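Local coordinates for protein putative oxidoreductase (Klebsiella pneumoniae subsp. pneumoniae MGH 78578, PDB 3E82) that probably works as a nucleotide-dependent oxidoreductase of the Gfo/Idh/MocA family, with an NAD-binding Rossmann domain joined to a C-terminal alpha/beta domain, at residues I13-V18 / R48-V53; F22-I27 / L33-V38; A61-P66 / A84-N89; R307-L310 / N316-P319. All coordinates share one frame; numbering follows the deposited sequence.

Contact 1. Residues I13-V18 / R48-V53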
loop_
_atom_site.group_PDB
_atom_site.type_symbol
_atom_site.label_atom_id
_atom_site.label_comp_id
_atom_site.label_asym_id
_atom_site.label_seq_id
_atom_site.Cartn_x
_atom_site.Cartn_y
_atom_site.Cartn_z
ATOM N N ILE B 13 -31.252 -4.013 22.302
ATOM C CA ILE B 13 -31.720 -5.255 21.695
ATOM C C ILE B 13 -30.554 -6.211 21.473
ATOM O O ILE B 13 -29.724 -6.007 20.585
ATOM C CB ILE B 13 -32.419 -4.985 20.346
ATOM C CG1 ILE B 13 -33.486 -3.896 20.515
ATOM C CG2 ILE B 13 -33.021 -6.274 19.798
ATOM C CD1 ILE B 13 -34.535 -4.176 21.585
ATOM N N GLY B 14 -30.493 -7.248 22.303
ATOM C CA GLY B 14 -29.423 -8.221 22.196
ATOM C C GLY B 14 -28.355 -7.973 23.243
ATOM O O GLY B 14 -27.860 -6.853 23.393
ATOM N N TYR B 15 -28.016 -9.017 23.992
ATOM C CA TYR B 15 -26.985 -8.907 25.009
ATOM C C TYR B 15 -25.900 -9.918 24.689
ATOM O O TYR B 15 -25.422 -10.660 25.552
ATOM C CB TYR B 15 -27.550 -9.168 26.402
ATOM C CG TYR B 15 -26.682 -8.600 27.497
ATOM C CD1 TYR B 15 -26.468 -7.226 27.595
ATOM C CD2 TYR B 15 -26.062 -9.431 28.429
ATOM C CE1 TYR B 15 -25.664 -6.692 28.595
ATOM C CE2 TYR B 15 -25.253 -8.907 29.431
ATOM C CZ TYR B 15 -25.061 -7.541 29.507
ATOM O OH TYR B 15 -24.268 -7.016 30.497
ATOM N N GLY B 16 -25.538 -9.955 23.417
ATOM C CA GLY B 16 -24.486 -10.839 22.985
ATOM C C GLY B 16 -23.174 -10.128 23.248
ATOM O O GLY B 16 -23.107 -9.187 24.051
ATOM N N PHE B 17 -22.126 -10.566 22.568
ATOM C CA PHE B 17 -20.813 -9.974 22.740
ATOM C C PHE B 17 -20.796 -8.446 22.633
ATOM O O PHE B 17 -20.322 -7.758 23.535
ATOM C CB PHE B 17 -19.845 -10.556 21.717
ATOM C CG PHE B 17 -18.565 -9.797 21.620
ATOM C CD1 PHE B 17 -17.603 -9.907 22.610
ATOM C CD2 PHE B 17 -18.346 -8.924 20.560
ATOM C CE1 PHE B 17 -16.433 -9.151 22.552
ATOM C CE2 PHE B 17 -17.184 -8.164 20.490
ATOM C CZ PHE B 17 -16.227 -8.277 21.487
ATOM N N VAL B 18 -21.305 -7.918 21.526
ATOM C CA VAL B 18 -21.310 -6.477 21.313
ATOM C C VAL B 18 -22.207 -5.711 22.285
ATOM O O VAL B 18 -21.817 -4.670 22.803
ATOM C CB VAL B 18 -21.718 -6.140 19.861
ATOM C CG1 VAL B 18 -21.800 -4.627 19.673
ATOM C CG2 VAL B 18 -20.693 -6.731 18.889
ATOM N N ARG B 48 -26.911 -10.736 35.699
ATOM C CA ARG B 48 -25.603 -10.909 36.329
ATOM C C ARG B 48 -24.744 -9.647 36.242
ATOM O O ARG B 48 -23.912 -9.392 37.119
ATOM C CB ARG B 48 -24.844 -12.088 35.705
ATOM C CG ARG B 48 -25.159 -13.443 36.347
ATOM C CD ARG B 48 -24.114 -14.503 36.001
ATOM N NE ARG B 48 -24.207 -14.970 34.620
ATOM C CZ ARG B 48 -25.222 -15.685 34.137
ATOM N NH1 ARG B 48 -26.241 -16.022 34.922
ATOM N NH2 ARG B 48 -25.218 -16.063 32.866
ATOM N N ASP B 49 -24.947 -8.866 35.183
ATOM C CA ASP B 49 -24.197 -7.629 34.979
ATOM C C ASP B 49 -25.026 -6.407 35.370
ATOM O O ASP B 49 -24.528 -5.483 36.008
ATOM C CB ASP B 49 -23.786 -7.466 33.506
ATOM C CG ASP B 49 -22.790 -8.513 33.047
ATOM O OD1 ASP B 49 -21.982 -8.975 33.875
ATOM O OD2 ASP B 49 -22.802 -8.854 31.845
ATOM N N LEU B 50 -26.289 -6.408 34.961
ATOM C CA LEU B 50 -27.202 -5.301 35.227
ATOM C C LEU B 50 -28.359 -5.798 36.087
ATOM O O LEU B 50 -29.480 -5.962 35.600
ATOM C CB LEU B 50 -27.734 -4.751 33.899
ATOM C CG LEU B 50 -26.662 -4.628 32.807
ATOM C CD1 LEU B 50 -27.280 -4.106 31.521
ATOM C CD2 LEU B 50 -25.551 -3.705 33.283
ATOM N N PRO B 51 -28.100 -6.030 37.385
ATOM C CA PRO B 51 -29.080 -6.515 38.360
ATOM C C PRO B 51 -30.418 -5.798 38.376
ATOM O O PRO B 51 -31.436 -6.399 38.718
ATOM C CB PRO B 51 -28.346 -6.362 39.692
ATOM C CG PRO B 51 -26.922 -6.579 39.314
ATOM C CD PRO B 51 -26.805 -5.772 38.043
ATOM N N ASP B 52 -30.431 -4.525 37.994
ATOM C CA ASP B 52 -31.670 -3.760 38.041
ATOM C C ASP B 52 -32.313 -3.337 36.728
ATOM O O ASP B 52 -33.208 -2.496 36.733
ATOM C CB ASP B 52 -31.465 -2.523 38.922
ATOM C CG ASP B 52 -30.940 -2.877 40.307
ATOM O OD1 ASP B 52 -31.565 -3.727 40.983
ATOM O OD2 ASP B 52 -29.903 -2.309 40.721
ATOM N N VAL B 53 -31.885 -3.900 35.605
ATOM C CA VAL B 53 -32.493 -3.525 34.334
ATOM C C VAL B 53 -33.673 -4.467 34.054
ATOM O O VAL B 53 -33.699 -5.599 34.542
ATOM C CB VAL B 53 -31.461 -3.604 33.174
ATOM C CG1 VAL B 53 -31.238 -5.052 32.755
ATOM C CG2 VAL B 53 -31.935 -2.773 32.004
#

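Contact 2. Residues F22-I27 / L33-V38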
loop_
_atom_site.group_PDB
_atom_site.type_symbol
_atom_site.label_atom_id
_atom_site.label_comp_id
_atom_site.label_asym_id
_atom_site.label_seq_id
_atom_site.Cartn_x
_atom_site.Cartn_y
_atom_site.Cartn_z
ATOM N N PHE B 22 -19.693 -3.545 24.560
ATOM C CA PHE B 22 -19.683 -2.162 24.089
ATOM C C PHE B 22 -20.834 -1.276 24.564
ATOM O O PHE B 22 -20.663 -0.424 25.439
ATOM C CB PHE B 22 -19.664 -2.145 22.553
ATOM C CG PHE B 22 -18.321 -2.449 21.955
ATOM C CD1 PHE B 22 -17.527 -1.420 21.439
ATOM C CD2 PHE B 22 -17.843 -3.755 21.919
ATOM C CE1 PHE B 22 -16.267 -1.695 20.891
ATOM C CE2 PHE B 22 -16.584 -4.044 21.375
ATOM C CZ PHE B 22 -15.796 -3.011 20.861
ATOM N N HIS B 23 -22.004 -1.495 23.976
ATOM C CA HIS B 23 -23.184 -0.695 24.259
ATOM C C HIS B 23 -23.598 -0.476 25.708
ATOM O O HIS B 23 -23.735 0.672 26.135
ATOM C CB HIS B 23 -24.351 -1.240 23.450
ATOM C CG HIS B 23 -24.119 -1.179 21.974
ATOM N ND1 HIS B 23 -23.984 0.011 21.291
ATOM C CD2 HIS B 23 -23.975 -2.160 21.054
ATOM C CE1 HIS B 23 -23.768 -0.240 20.014
ATOM N NE2 HIS B 23 -23.758 -1.550 19.843
ATOM N N ALA B 24 -23.796 -1.547 26.469
ATOM C CA ALA B 24 -24.205 -1.373 27.859
ATOM C C ALA B 24 -23.237 -0.489 28.653
ATOM O O ALA B 24 -23.663 0.473 29.298
ATOM C CB ALA B 24 -24.367 -2.723 28.541
ATOM N N PRO B 25 -21.925 -0.798 28.618
ATOM C CA PRO B 25 -20.932 0.002 29.356
ATOM C C PRO B 25 -20.847 1.461 28.912
ATOM O O PRO B 25 -20.762 2.373 29.738
ATOM C CB PRO B 25 -19.625 -0.749 29.099
ATOM C CG PRO B 25 -20.095 -2.179 28.966
ATOM C CD PRO B 25 -21.300 -2.014 28.072
ATOM N N LEU B 26 -20.858 1.677 27.602
ATOM C CA LEU B 26 -20.788 3.026 27.065
ATOM C C LEU B 26 -22.032 3.832 27.462
ATOM O O LEU B 26 -21.924 4.927 28.019
ATOM C CB LEU B 26 -20.653 2.969 25.541
ATOM C CG LEU B 26 -19.319 2.423 25.012
ATOM C CD1 LEU B 26 -19.421 2.148 23.509
ATOM C CD2 LEU B 26 -18.204 3.431 25.312
ATOM N N ILE B 27 -23.210 3.281 27.189
ATOM C CA ILE B 27 -24.459 3.961 27.507
ATOM C C ILE B 27 -24.577 4.328 28.983
ATOM O O ILE B 27 -24.973 5.448 29.325
ATOM C CB ILE B 27 -25.680 3.090 27.119
ATOM C CG1 ILE B 27 -25.722 2.905 25.599
ATOM C CG2 ILE B 27 -26.966 3.749 27.612
ATOM C CD1 ILE B 27 -26.757 1.904 25.120
ATOM N N LEU B 33 -28.705 9.486 29.575
ATOM C CA LEU B 33 -29.154 8.265 28.924
ATOM C C LEU B 33 -29.473 7.235 29.997
ATOM O O LEU B 33 -28.739 7.095 30.971
ATOM C CB LEU B 33 -28.066 7.708 28.004
ATOM C CG LEU B 33 -27.616 8.577 26.831
ATOM C CD1 LEU B 33 -26.668 7.761 25.966
ATOM C CD2 LEU B 33 -28.835 9.034 26.012
ATOM N N ASN B 34 -30.564 6.508 29.823
ATOM C CA ASN B 34 -30.934 5.505 30.809
ATOM C C ASN B 34 -31.228 4.157 30.146
ATOM O O ASN B 34 -32.191 4.016 29.401
ATOM C CB ASN B 34 -32.149 6.012 31.611
ATOM C CG ASN B 34 -32.760 4.948 32.504
ATOM O OD1 ASN B 34 -32.058 4.153 33.131
ATOM N ND2 ASN B 34 -34.084 4.940 32.576
ATOM N N LEU B 35 -30.369 3.180 30.399
ATOM C CA LEU B 35 -30.564 1.838 29.863
ATOM C C LEU B 35 -31.593 1.172 30.784
ATOM O O LEU B 35 -31.248 0.671 31.856
ATOM C CB LEU B 35 -29.248 1.060 29.888
ATOM C CG LEU B 35 -29.314 -0.391 29.399
ATOM C CD1 LEU B 35 -29.985 -0.468 28.032
ATOM C CD2 LEU B 35 -27.903 -0.957 29.340
ATOM N N ALA B 36 -32.854 1.181 30.359
ATOM C CA ALA B 36 -33.947 0.630 31.157
ATOM C C ALA B 36 -34.397 -0.760 30.738
ATOM O O ALA B 36 -34.953 -1.508 31.550
ATOM C CB ALA B 36 -35.132 1.581 31.108
ATOM N N PHE B 37 -34.173 -1.106 29.475
ATOM C CA PHE B 37 -34.581 -2.413 28.971
ATOM C C PHE B 37 -33.485 -3.120 28.174
ATOM O O PHE B 37 -32.671 -2.485 27.506
ATOM C CB PHE B 37 -35.812 -2.271 28.068
ATOM C CG PHE B 37 -36.994 -1.630 28.738
ATOM C CD1 PHE B 37 -37.872 -2.386 29.513
ATOM C CD2 PHE B 37 -37.229 -0.266 28.594
ATOM C CE1 PHE B 37 -38.969 -1.789 30.130
ATOM C CE2 PHE B 37 -38.320 0.342 29.205
ATOM C CZ PHE B 37 -39.194 -0.419 29.975
ATOM N N VAL B 38 -33.482 -4.444 28.257
ATOM C CA VAL B 38 -32.546 -5.274 27.515
ATOM C C VAL B 38 -33.359 -6.453 26.976
ATOM O O VAL B 38 -34.005 -7.170 27.748
ATOM C CB VAL B 38 -31.393 -5.802 28.415
ATOM C CG1 VAL B 38 -30.579 -6.852 27.665
ATOM C CG2 VAL B 38 -30.481 -4.653 28.827
HETATM O O HOH W 1 -26.493 6.305 31.584
#

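Contact 3. Residues A61-P66 / A84-N89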
loop_
_atom_site.group_PDB
_atom_site.type_symbol
_atom_site.label_atom_id
_atom_site.label_comp_id
_atom_site.label_asym_id
_atom_site.label_seq_id
_atom_site.Cartn_x
_atom_site.Cartn_y
_atom_site.Cartn_z
ATOM N N ALA B 61 -41.315 -6.916 21.304
ATOM C CA ALA B 61 -41.957 -6.307 22.463
ATOM C C ALA B 61 -41.095 -5.189 23.054
ATOM O O ALA B 61 -41.610 -4.143 23.463
ATOM C CB ALA B 61 -42.234 -7.364 23.523
ATOM N N ALA B 62 -39.785 -5.417 23.107
ATOM C CA ALA B 62 -38.863 -4.422 23.651
ATOM C C ALA B 62 -38.886 -3.159 22.800
ATOM O O ALA B 62 -39.036 -2.048 23.309
ATOM C CB ALA B 62 -37.453 -4.989 23.697
ATOM N N VAL B 63 -38.740 -3.340 21.493
ATOM C CA VAL B 63 -38.740 -2.222 20.565
ATOM C C VAL B 63 -40.033 -1.404 20.618
ATOM O O VAL B 63 -40.000 -0.181 20.519
ATOM C CB VAL B 63 -38.510 -2.720 19.122
ATOM C CG1 VAL B 63 -38.820 -1.623 18.140
ATOM C CG2 VAL B 63 -37.063 -3.183 18.954
ATOM N N GLN B 64 -41.166 -2.077 20.790
ATOM C CA GLN B 64 -42.463 -1.396 20.817
ATOM C C GLN B 64 -42.950 -0.894 22.175
ATOM O O GLN B 64 -44.029 -0.312 22.270
ATOM C CB GLN B 64 -43.529 -2.309 20.200
ATOM C CG GLN B 64 -43.244 -2.651 18.750
ATOM C CD GLN B 64 -44.199 -3.678 18.180
ATOM O OE1 GLN B 64 -44.331 -4.783 18.709
ATOM N NE2 GLN B 64 -44.865 -3.324 17.091
ATOM N N HIS B 65 -42.164 -1.102 23.224
ATOM C CA HIS B 65 -42.569 -0.662 24.560
ATOM C C HIS B 65 -42.714 0.867 24.609
ATOM O O HIS B 65 -41.810 1.599 24.199
ATOM C CB HIS B 65 -41.539 -1.132 25.588
ATOM C CG HIS B 65 -42.030 -1.127 27.004
ATOM N ND1 HIS B 65 -42.384 0.027 27.671
ATOM C CD2 HIS B 65 -42.158 -2.133 27.904
ATOM C CE1 HIS B 65 -42.700 -0.268 28.920
ATOM N NE2 HIS B 65 -42.570 -1.572 29.086
ATOM N N PRO B 66 -43.860 1.362 25.117
ATOM C CA PRO B 66 -44.140 2.797 25.225
ATOM C C PRO B 66 -43.130 3.610 26.028
ATOM O O PRO B 66 -42.936 4.792 25.754
ATOM C CB PRO B 66 -45.540 2.836 25.848
ATOM C CG PRO B 66 -45.602 1.564 26.640
ATOM C CD PRO B 66 -44.957 0.570 25.707
ATOM N N ALA B 84 -35.009 -2.407 12.901
ATOM C CA ALA B 84 -34.884 -0.965 12.763
ATOM C C ALA B 84 -36.189 -0.479 12.147
ATOM O O ALA B 84 -36.723 0.564 12.520
ATOM C CB ALA B 84 -33.711 -0.621 11.853
ATOM N N ARG B 85 -36.700 -1.262 11.204
ATOM C CA ARG B 85 -37.945 -0.936 10.525
ATOM C C ARG B 85 -39.093 -0.889 11.533
ATOM O O ARG B 85 -39.896 0.044 11.536
ATOM C CB ARG B 85 -38.242 -1.992 9.461
ATOM C CG ARG B 85 -39.035 -1.482 8.284
ATOM C CD ARG B 85 -39.201 -2.564 7.225
ATOM N NE ARG B 85 -39.194 -2.011 5.873
ATOM C CZ ARG B 85 -38.096 -1.817 5.148
ATOM N NH1 ARG B 85 -36.909 -2.134 5.644
ATOM N NH2 ARG B 85 -38.183 -1.310 3.924
ATOM N N LEU B 86 -39.156 -1.908 12.386
ATOM C CA LEU B 86 -40.197 -2.003 13.398
ATOM C C LEU B 86 -40.089 -0.860 14.403
ATOM O O LEU B 86 -41.091 -0.250 14.774
ATOM C CB LEU B 86 -40.086 -3.338 14.136
ATOM C CG LEU B 86 -41.266 -3.660 15.052
ATOM C CD1 LEU B 86 -42.526 -3.823 14.208
ATOM C CD2 LEU B 86 -40.986 -4.928 15.830
ATOM N N ALA B 87 -38.868 -0.577 14.845
ATOM C CA ALA B 87 -38.636 0.497 15.804
ATOM C C ALA B 87 -39.107 1.844 15.259
ATOM O O ALA B 87 -39.822 2.582 15.941
ATOM C CB ALA B 87 -37.151 0.565 16.161
ATOM N N LEU B 88 -38.695 2.159 14.032
ATOM C CA LEU B 88 -39.075 3.416 13.392
ATOM C C LEU B 88 -40.589 3.536 13.244
ATOM O O LEU B 88 -41.170 4.572 13.571
ATOM C CB LEU B 88 -38.406 3.543 12.020
ATOM C CG LEU B 88 -36.893 3.799 12.043
ATOM C CD1 LEU B 88 -36.365 3.859 10.607
ATOM C CD2 LEU B 88 -36.598 5.113 12.772
ATOM N N ASN B 89 -41.226 2.480 12.748
ATOM C CA ASN B 89 -42.678 2.483 12.586
ATOM C C ASN B 89 -43.372 2.627 13.944
ATOM O O ASN B 89 -44.519 3.069 14.022
ATOM C CB ASN B 89 -43.127 1.196 11.873
ATOM C CG ASN B 89 -43.037 1.308 10.355
ATOM O OD1 ASN B 89 -42.703 0.346 9.660
ATOM N ND2 ASN B 89 -43.351 2.487 9.833
#

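Contact 4. Residues R307-L310 / N316-P319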
loop_
_atom_site.group_PDB
_atom_site.type_symbol
_atom_site.label_atom_id
_atom_site.label_comp_id
_atom_site.label_asym_id
_atom_site.label_seq_id
_atom_site.Cartn_x
_atom_site.Cartn_y
_atom_site.Cartn_z
ATOM N N ARG B 307 -27.116 11.764 22.146
ATOM C CA ARG B 307 -27.913 12.312 23.241
ATOM C C ARG B 307 -28.233 13.767 22.915
ATOM O O ARG B 307 -29.393 14.173 22.878
ATOM C CB ARG B 307 -27.120 12.257 24.554
ATOM C CG ARG B 307 -27.838 12.854 25.761
ATOM C CD ARG B 307 -26.864 13.062 26.924
ATOM N NE ARG B 307 -25.762 13.925 26.500
ATOM C CZ ARG B 307 -24.640 14.120 27.183
ATOM N NH1 ARG B 307 -24.446 13.517 28.348
ATOM N NH2 ARG B 307 -23.701 14.917 26.683
ATOM N N ASP B 308 -27.186 14.545 22.666
ATOM C CA ASP B 308 -27.359 15.954 22.359
ATOM C C ASP B 308 -28.240 16.170 21.139
ATOM O O ASP B 308 -29.051 17.103 21.105
ATOM C CB ASP B 308 -25.998 16.619 22.161
ATOM C CG ASP B 308 -25.163 16.605 23.426
ATOM O OD1 ASP B 308 -25.765 16.503 24.514
ATOM O OD2 ASP B 308 -23.916 16.699 23.338
ATOM N N ALA B 309 -28.092 15.301 20.142
ATOM C CA ALA B 309 -28.893 15.410 18.935
ATOM C C ALA B 309 -30.366 15.146 19.266
ATOM O O ALA B 309 -31.254 15.822 18.746
ATOM C CB ALA B 309 -28.396 14.427 17.883
ATOM N N LEU B 310 -30.624 14.167 20.130
ATOM C CA LEU B 310 -32.000 13.847 20.516
ATOM C C LEU B 310 -32.625 14.986 21.311
ATOM O O LEU B 310 -33.834 15.213 21.245
ATOM C CB LEU B 310 -32.044 12.562 21.350
ATOM C CG LEU B 310 -31.702 11.283 20.585
ATOM C CD1 LEU B 310 -31.789 10.077 21.515
ATOM C CD2 LEU B 310 -32.657 11.128 19.412
ATOM N N ASN B 316 -27.672 15.073 13.995
ATOM C CA ASN B 316 -27.282 13.674 14.163
ATOM C C ASN B 316 -25.769 13.612 13.926
ATOM O O ASN B 316 -25.289 14.025 12.873
ATOM C CB ASN B 316 -27.992 12.830 13.099
ATOM C CG ASN B 316 -27.832 11.334 13.314
ATOM O OD1 ASN B 316 -26.912 10.878 14.001
ATOM N ND2 ASN B 316 -28.728 10.557 12.700
ATOM N N PRO B 317 -24.998 13.102 14.894
ATOM C CA PRO B 317 -23.547 13.039 14.672
ATOM C C PRO B 317 -23.159 12.058 13.567
ATOM O O PRO B 317 -22.106 12.198 12.934
ATOM C CB PRO B 317 -23.007 12.620 16.035
ATOM C CG PRO B 317 -24.112 11.728 16.557
ATOM C CD PRO B 317 -25.359 12.524 16.201
ATOM N N VAL B 318 -24.008 11.063 13.332
ATOM C CA VAL B 318 -23.736 10.077 12.301
ATOM C C VAL B 318 -25.006 9.819 11.506
ATOM O O VAL B 318 -25.697 8.830 11.734
ATOM C CB VAL B 318 -23.258 8.748 12.909
ATOM C CG1 VAL B 318 -22.909 7.755 11.791
ATOM C CG2 VAL B 318 -22.067 8.999 13.829
ATOM N N PRO B 319 -25.346 10.727 10.583
ATOM C CA PRO B 319 -26.556 10.545 9.773
ATOM C C PRO B 319 -26.460 9.267 8.948
ATOM O O PRO B 319 -25.377 8.877 8.498
ATOM C CB PRO B 319 -26.600 11.807 8.922
ATOM C CG PRO B 319 -25.146 12.210 8.831
ATOM C CD PRO B 319 -24.656 11.978 10.232
#

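Contact 1. Residues I13-V18 / R48-V53
Y15 reaches from the turn after strand 8-13 to the end of helix 43-49, where its hydroxyl donates a hydrogen bond to D49: OH lies 2.7 Å from OD2. The bond uses the anti side of the carboxylate oxygen and runs 15° out of the carboxylate plane. OD2 stands at the edge of the tyrosine ring and in its plane, while the ring and carboxylate planes are turned 54° apart. With CG of Y15 anti to the backbone N (chi1 -160°), the ring projects away from its own loop, and the nearest CA atoms, of Y15 and D49, are 10.4 Å apart. The side chains therefore bridge the gap. On the packed side, buried L50 brings its CD1 to 4.2 Å from CE1 of Y15, an oblique apolar contact beside the polar one. The loose side belongs to partly exposed D49, whose OD2 also has K20 NZ as a distant, weak ionic partner. G14 and G16 fit the glycine pattern of a Rossmann dinucleotide-binding turn, consistent with the NAD-binding fold, and G16 takes the N-cap position of helix 17-28. Strand 33-39 lies against the pair, with Y15 on V38 and L50 on L35; helix 17-28 flanks it through K20 and R28, so the contact ties the glycine-rich turn to the exit of helix 43-49.

Contact 2. Residues F22-I27 / L33-V38
I27 lays its CG2 methyl over two strand residues at once, meeting CB of L33 at 4.1 Å and CB of L35 at 4.2 Å. Helix 17-28 is here packed on strand 33-39, the second strand of the first beta-alpha-beta unit of the Rossmann fold. The short axes pass 9.0 Å apart at 134°, so the helix runs roughly against the strand it leads into. In I27, CG2 is anti to the backbone N and beside the carbonyl carbon, which sets this branch against the strand; its side chain crosses those of L33 and L35 at about a right angle. The adjacent strand 8-13 continues the packing, with I27 on I10 and L35 on L12, while Y303 of helix 300-310 touches both I27 and L33. The helix is kinked at P25, whose ring nitrogen has no hydrogen to give to the turn before, and the proline side chain starts on the side away from the strand. A24, one turn before I27, takes the end of L35. L35 has CG anti to its own N (chi1 178°), an extended start that carries its branch out to the helix. There its CD2 methyl lies 4.0 Å from both CA and CB of A24.

Contact 3. Residues A61-P66 / A84-N89
Helices 59-64 and 80-89 come closest at V63 and A87, whose CA atoms are 5.5 Å apart, a near approach consistent with a small residue at that position. V63 points toward the other helix, and its CG1 branch, anti to the backbone N (chi1 167°), does the touching. That methyl is modelled close against CB of A87, though how close the two really come is doubtful. The same methyl also reaches L86, with CG1 of V63 4.4 Å from CG of L86. L86 itself starts anti to its backbone N (chi1 -170°), which carries its isobutyl group toward 61-66 on the outer side of the interface. There it meets Q64, an exposed residue whose long side chain lies across the leucine at about a right angle. The sheet side is lined by V71 of strand 70-73, touched by both V63 and A87, and by V94 of strand 93-96, touched by A87. One residue before L86, R85 turns to helix 104-116, where its NH2 forms a salt bridge with E109. Two helices lying side by side over parallel strands, one on each side of strand 70-73 in the chain, are the ordinary layering of a Rossmann-type alpha/beta domain.

Contact 4. Residues R307-L310 / N316-P319
An Asx turn opens the segment 316-319 that leads into helix 320-339, and it rests against the end of helix 300-310 through A309. The methyl of A309 points toward the turn and touches it at two places, with CB 4.0 Å from CA of N316 and 4.0 Å from CD of P317. The contact is thus one small methyl set against the N316-P317 junction, where the asparagine CA and the proline CD both meet it. The side chain of N316 starts away from A309 and serves the turn instead: OD1 accepts from the backbone N of V318 at 3.0 Å, with an N-H...O angle of 151° and the donor above the carbonyl plane. The other end of the amide is held from outside, ND2 giving a hydrogen bond to L121 O, so that the two ends fix its rotation. V318 O accepts in turn from S122 OG, and these links tie the C-terminal domain to strand 121-123 at the edge of the Rossmann sheet. On the helix, P317 also touches L305 and I306, which extends its seat along that face. R307 starts on the side away from the turn and has its own polar partners. Its NH1 hydrogen-bonds P31 O, in the loop after helix 17-28, while its NE forms a salt bridge with the neighbouring acid: NE of R307 lies 3.3 Å from OD1 of D308, met from above the carboxylate plane.

Overall arrangement
Contacts 1, 2 and 3 all lie in the Rossmann domain, whereas contact 4 belongs to the C-terminal domain and is the surface one. Contacts 1 and 2 share helix 17-28, with contact 2 nested within the chain loop that contact 1 closes, and their centres are about 8 Å apart. Contact 1 is buried yet polar at heart; contacts 2 and 3 are partly buried and apolar, one helix on strand, the other helix beside helix. Contact 3 meets contact 1 through I13 and contact 2 through F37 and H65. Contact 4 touches contact 2 where L33 packs on R307, so the two domains meet there.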